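PDB 1JYK: CTP:phosphocholine Cytidylyltransferase from Streptococcus pneumoniae, which catalyses the transfer of a cytidylyl group from CTP to phosphocholine, giving CDP-choline and pyrophosphate. Local coordinates for residues 141-149 with 225-236. Sequence-based numbering, arbitrary orientation.
Sequences RSTYFSVYR and YVEELEGNSIYE
Strands 142-146 and 225-228 pair in parallel, Thr143 beside Tyr225 and Ser146 beside Glu228. Five backbone hydrogen bonds zip them together, from Tyr225 N to Ser142 O (2.8 Å) through to Leu229 N on Ser146 O. The closely packed, more buried part centres on Val147. Val147 sets CG1 against Leu229 CB (3.7 Å) and near Ile234, while Leu229 CD1 meets Phe145 CB (3.7 Å). Past them, Arg149, bent at chi2 (-58°), turns its guanidinium back to the 231-236 loop and strand. Arg149 NH1 and NH2 grip the single atom Gly231 O end-on, each at 3.0 Å and in the guanidinium plane. The Glu236 carboxylate, turned 82° to that plane, makes a salt bridge from OE2 to Arg149 NH2 (3.0 Å), though its individual hydrogen bonds are weak. Val147 CG2 covers one guanidinium face. The Arg141 end lies on the solvent side, where the contact is a stack at the surface: the extended Arg141 lays its guanidinium flat over the Tyr225 ring, planes 12° apart, a cation-pi stack with Arg141 CZ 3.7 Å from the Tyr225 ring centroid. Arg141 NH2 also donates to a water that bonds weakly to Val226 O and Glu227 OE1. Strand 182-185 pairs antiparallel with 142-149 on the edge away from 224-228, in the mixed sheet of this nucleotidyltransferase; Leu158 of strand 157-160 touches Tyr144, Ser146 and Val226, and strand 234-236 pairs separately with 128-130.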
loop_
_atom_site.group_PDB
_atom_site.type_symbol
_atom_site.label_atom_id
_atom_site.label_comp_id
_atom_site.label_asym_id
_atom_site.label_seq_id
_atom_site.Cartn_x
_atom_site.Cartn_y
_atom_site.Cartn_z
ATOM N N ARG A 141 -10.308 -13.464 -3.595
ATOM C CA ARG A 141 -8.957 -13.992 -3.675
ATOM C C ARG A 141 -7.945 -12.868 -3.580
ATOM O O ARG A 141 -8.249 -11.723 -3.918
ATOM C CB ARG A 141 -8.761 -14.764 -4.983
ATOM C CG ARG A 141 -8.668 -13.885 -6.205
ATOM C CD ARG A 141 -9.059 -14.654 -7.454
ATOM N NE ARG A 141 -8.667 -13.947 -8.671
ATOM C CZ ARG A 141 -8.593 -14.514 -9.871
ATOM N NH1 ARG A 141 -8.883 -15.797 -10.018
ATOM N NH2 ARG A 141 -8.221 -13.800 -10.923
ATOM N N SER A 142 -6.745 -13.201 -3.106
ATOM C CA SER A 142 -5.673 -12.222 -2.960
ATOM C C SER A 142 -5.394 -11.620 -4.332
ATOM O O SER A 142 -5.242 -12.348 -5.324
ATOM C CB SER A 142 -4.423 -12.891 -2.389
ATOM O OG SER A 142 -4.718 -13.460 -1.128
ATOM N N THR A 143 -5.317 -10.293 -4.381
ATOM C CA THR A 143 -5.128 -9.592 -5.642
ATOM C C THR A 143 -4.166 -8.415 -5.587
ATOM O O THR A 143 -4.115 -7.676 -4.598
ATOM C CB THR A 143 -6.484 -9.033 -6.150
ATOM O OG1 THR A 143 -7.432 -10.097 -6.260
ATOM C CG2 THR A 143 -6.327 -8.350 -7.494
ATOM N N TYR A 144 -3.408 -8.252 -6.665
ATOM C CA TYR A 144 -2.506 -7.127 -6.810
ATOM C C TYR A 144 -3.160 -6.295 -7.903
ATOM O O TYR A 144 -3.386 -6.806 -9.002
ATOM C CB TYR A 144 -1.134 -7.571 -7.319
ATOM C CG TYR A 144 -0.143 -7.923 -6.245
ATOM C CD1 TYR A 144 0.302 -6.972 -5.338
ATOM C CD2 TYR A 144 0.353 -9.218 -6.137
ATOM C CE1 TYR A 144 1.219 -7.300 -4.345
ATOM C CE2 TYR A 144 1.270 -9.558 -5.150
ATOM C CZ TYR A 144 1.698 -8.597 -4.260
ATOM O OH TYR A 144 2.608 -8.932 -3.292
ATOM N N PHE A 145 -3.498 -5.041 -7.610
ATOM C CA PHE A 145 -4.074 -4.169 -8.630
ATOM C C PHE A 145 -2.840 -3.516 -9.235
ATOM O O PHE A 145 -2.191 -2.685 -8.598
ATOM C CB PHE A 145 -5.014 -3.153 -7.983
ATOM C CG PHE A 145 -6.257 -3.781 -7.432
ATOM C CD1 PHE A 145 -7.450 -3.745 -8.148
ATOM C CD2 PHE A 145 -6.222 -4.464 -6.221
ATOM C CE1 PHE A 145 -8.597 -4.385 -7.670
ATOM C CE2 PHE A 145 -7.359 -5.107 -5.732
ATOM C CZ PHE A 145 -8.551 -5.069 -6.461
ATOM N N SER A 146 -2.520 -3.916 -10.467
ATOM C CA SER A 146 -1.310 -3.468 -11.148
ATOM C C SER A 146 -1.418 -2.617 -12.414
ATOM O O SER A 146 -2.179 -2.934 -13.327
ATOM C CB SER A 146 -0.466 -4.701 -11.480
ATOM O OG SER A 146 0.705 -4.343 -12.188
ATOM N N VAL A 147 -0.632 -1.544 -12.464
ATOM C CA VAL A 147 -0.593 -0.683 -13.636
ATOM C C VAL A 147 0.711 -1.010 -14.367
ATOM O O VAL A 147 1.685 -1.457 -13.748
ATOM C CB VAL A 147 -0.576 0.833 -13.269
ATOM C CG1 VAL A 147 -1.929 1.262 -12.702
ATOM C CG2 VAL A 147 0.544 1.121 -12.280
ATOM N N TYR A 148 0.730 -0.796 -15.679
ATOM C CA TYR A 148 1.930 -1.042 -16.468
ATOM C C TYR A 148 2.788 0.225 -16.462
ATOM O O TYR A 148 2.269 1.337 -16.600
ATOM C CB TYR A 148 1.549 -1.413 -17.908
ATOM C CG TYR A 148 2.725 -1.496 -18.863
ATOM C CD1 TYR A 148 3.450 -2.683 -19.008
ATOM C CD2 TYR A 148 3.111 -0.392 -19.622
ATOM C CE1 TYR A 148 4.535 -2.761 -19.892
ATOM C CE2 TYR A 148 4.186 -0.461 -20.504
ATOM C CZ TYR A 148 4.893 -1.645 -20.635
ATOM O OH TYR A 148 5.957 -1.713 -21.504
ATOM N N ARG A 149 4.097 0.061 -16.296
ATOM C CA ARG A 149 5.010 1.198 -16.280
ATOM C C ARG A 149 6.278 0.909 -17.076
ATOM O O ARG A 149 6.699 -0.243 -17.201
ATOM C CB ARG A 149 5.412 1.546 -14.847
ATOM C CG ARG A 149 4.310 2.155 -14.019
ATOM C CD ARG A 149 3.781 3.422 -14.654
ATOM N NE ARG A 149 2.720 4.024 -13.847
ATOM C CZ ARG A 149 1.438 4.081 -14.207
ATOM N NH1 ARG A 149 1.047 3.564 -15.372
ATOM N NH2 ARG A 149 0.546 4.665 -13.404
ATOM N N TYR A 225 -3.439 -13.194 -7.339
ATOM C CA TYR A 225 -3.787 -12.913 -8.713
ATOM C C TYR A 225 -3.577 -11.464 -9.082
ATOM O O TYR A 225 -3.447 -10.607 -8.215
ATOM C CB TYR A 225 -5.229 -13.337 -8.955
ATOM C CG TYR A 225 -5.401 -14.814 -8.755
ATOM C CD1 TYR A 225 -5.501 -15.354 -7.476
ATOM C CD2 TYR A 225 -5.420 -15.684 -9.846
ATOM C CE1 TYR A 225 -5.618 -16.724 -7.288
ATOM C CE2 TYR A 225 -5.535 -17.054 -9.667
ATOM C CZ TYR A 225 -5.634 -17.564 -8.389
ATOM O OH TYR A 225 -5.766 -18.918 -8.216
ATOM N N VAL A 226 -3.537 -11.198 -10.381
ATOM C CA VAL A 226 -3.319 -9.854 -10.878
ATOM C C VAL A 226 -4.571 -9.252 -11.507
ATOM O O VAL A 226 -5.243 -9.897 -12.312
ATOM C CB VAL A 226 -2.181 -9.836 -11.929
ATOM C CG1 VAL A 226 -1.948 -8.423 -12.439
ATOM C CG2 VAL A 226 -0.904 -10.383 -11.317
ATOM N N GLU A 227 -4.883 -8.021 -11.111
ATOM C CA GLU A 227 -6.012 -7.291 -11.662
ATOM C C GLU A 227 -5.355 -6.169 -12.452
ATOM O O GLU A 227 -4.857 -5.206 -11.878
ATOM C CB GLU A 227 -6.878 -6.722 -10.543
ATOM C CG GLU A 227 -8.005 -5.807 -11.016
ATOM C CD GLU A 227 -9.098 -6.543 -11.770
ATOM O OE1 GLU A 227 -9.274 -7.764 -11.548
ATOM O OE2 GLU A 227 -9.783 -5.895 -12.589
ATOM N N GLU A 228 -5.331 -6.315 -13.774
ATOM C CA GLU A 228 -4.707 -5.331 -14.642
ATOM C C GLU A 228 -5.473 -4.018 -14.669
ATOM O O GLU A 228 -6.630 -3.969 -15.082
ATOM C CB GLU A 228 -4.591 -5.894 -16.054
ATOM C CG GLU A 228 -3.783 -7.178 -16.119
ATOM C CD GLU A 228 -3.507 -7.627 -17.542
ATOM O OE1 GLU A 228 -4.380 -7.407 -18.406
ATOM O OE2 GLU A 228 -2.424 -8.200 -17.796
ATOM N N LEU A 229 -4.817 -2.952 -14.222
ATOM C CA LEU A 229 -5.428 -1.634 -14.190
ATOM C C LEU A 229 -5.046 -0.819 -15.417
ATOM O O LEU A 229 -3.969 -1.004 -15.992
ATOM C CB LEU A 229 -4.975 -0.866 -12.942
ATOM C CG LEU A 229 -5.436 -1.332 -11.564
ATOM C CD1 LEU A 229 -4.841 -0.422 -10.503
ATOM C CD2 LEU A 229 -6.948 -1.295 -11.489
ATOM N N GLU A 230 -5.938 0.089 -15.812
ATOM C CA GLU A 230 -5.672 0.974 -16.936
ATOM C C GLU A 230 -4.562 1.905 -16.464
ATOM O O GLU A 230 -4.535 2.313 -15.303
ATOM C CB GLU A 230 -6.922 1.773 -17.289
ATOM C CG GLU A 230 -8.086 0.893 -17.724
ATOM C CD GLU A 230 -9.417 1.624 -17.711
ATOM O OE1 GLU A 230 -9.862 2.063 -18.794
ATOM O OE2 GLU A 230 -10.017 1.758 -16.620
ATOM N N GLY A 231 -3.647 2.225 -17.368
ATOM C CA GLY A 231 -2.509 3.070 -17.047
ATOM C C GLY A 231 -2.662 4.246 -16.100
ATOM O O GLY A 231 -1.791 4.471 -15.263
ATOM N N ASN A 232 -3.751 4.996 -16.219
ATOM C CA ASN A 232 -3.957 6.172 -15.375
ATOM C C ASN A 232 -4.837 5.950 -14.138
ATOM O O ASN A 232 -5.365 6.909 -13.570
ATOM C CB ASN A 232 -4.551 7.307 -16.221
ATOM C CG ASN A 232 -5.660 6.829 -17.143
ATOM O OD1 ASN A 232 -6.441 5.940 -16.788
ATOM N ND2 ASN A 232 -5.735 7.417 -18.336
ATOM N N SER A 233 -4.985 4.702 -13.714
ATOM C CA SER A 233 -5.822 4.388 -12.562
ATOM C C SER A 233 -5.179 4.821 -11.252
ATOM O O SER A 233 -5.847 5.341 -10.358
ATOM C CB SER A 233 -6.107 2.889 -12.525
ATOM O OG SER A 233 -7.157 2.555 -13.414
ATOM N N ILE A 234 -3.877 4.575 -11.144
ATOM C CA ILE A 234 -3.103 4.944 -9.964
ATOM C C ILE A 234 -2.016 5.887 -10.451
ATOM O O ILE A 234 -1.349 5.613 -11.449
ATOM C CB ILE A 234 -2.428 3.711 -9.312
ATOM C CG1 ILE A 234 -3.481 2.822 -8.650
ATOM C CG2 ILE A 234 -1.408 4.156 -8.280
ATOM C CD1 ILE A 234 -2.977 1.437 -8.296
ATOM N N TYR A 235 -1.847 7.007 -9.768
ATOM C CA TYR A 235 -0.821 7.958 -10.152
ATOM C C TYR A 235 0.179 8.014 -9.013
ATOM O O TYR A 235 -0.150 8.460 -7.919
ATOM C CB TYR A 235 -1.428 9.333 -10.389
ATOM C CG TYR A 235 -0.440 10.355 -10.895
ATOM C CD1 TYR A 235 -0.554 10.881 -12.180
ATOM C CD2 TYR A 235 0.583 10.831 -10.077
ATOM C CE1 TYR A 235 0.325 11.859 -12.636
ATOM C CE2 TYR A 235 1.465 11.807 -10.522
ATOM C CZ TYR A 235 1.328 12.318 -11.803
ATOM O OH TYR A 235 2.184 13.298 -12.248
ATOM N N GLU A 236 1.395 7.547 -9.277
ATOM C CA GLU A 236 2.456 7.518 -8.279
ATOM C C GLU A 236 3.096 8.872 -8.056
ATOM O O GLU A 236 3.426 9.574 -9.010
ATOM C CB GLU A 236 3.553 6.542 -8.701
ATOM C CG GLU A 236 3.052 5.174 -9.087
ATOM C CD GLU A 236 2.442 5.133 -10.481
ATOM O OE1 GLU A 236 2.402 6.184 -11.167
ATOM O OE2 GLU A 236 2.001 4.034 -10.887
HETATM O O HOH W 1 -7.765 -10.664 -10.721
HETATM O O HOH W 2 -1.715 0.029 -16.754
#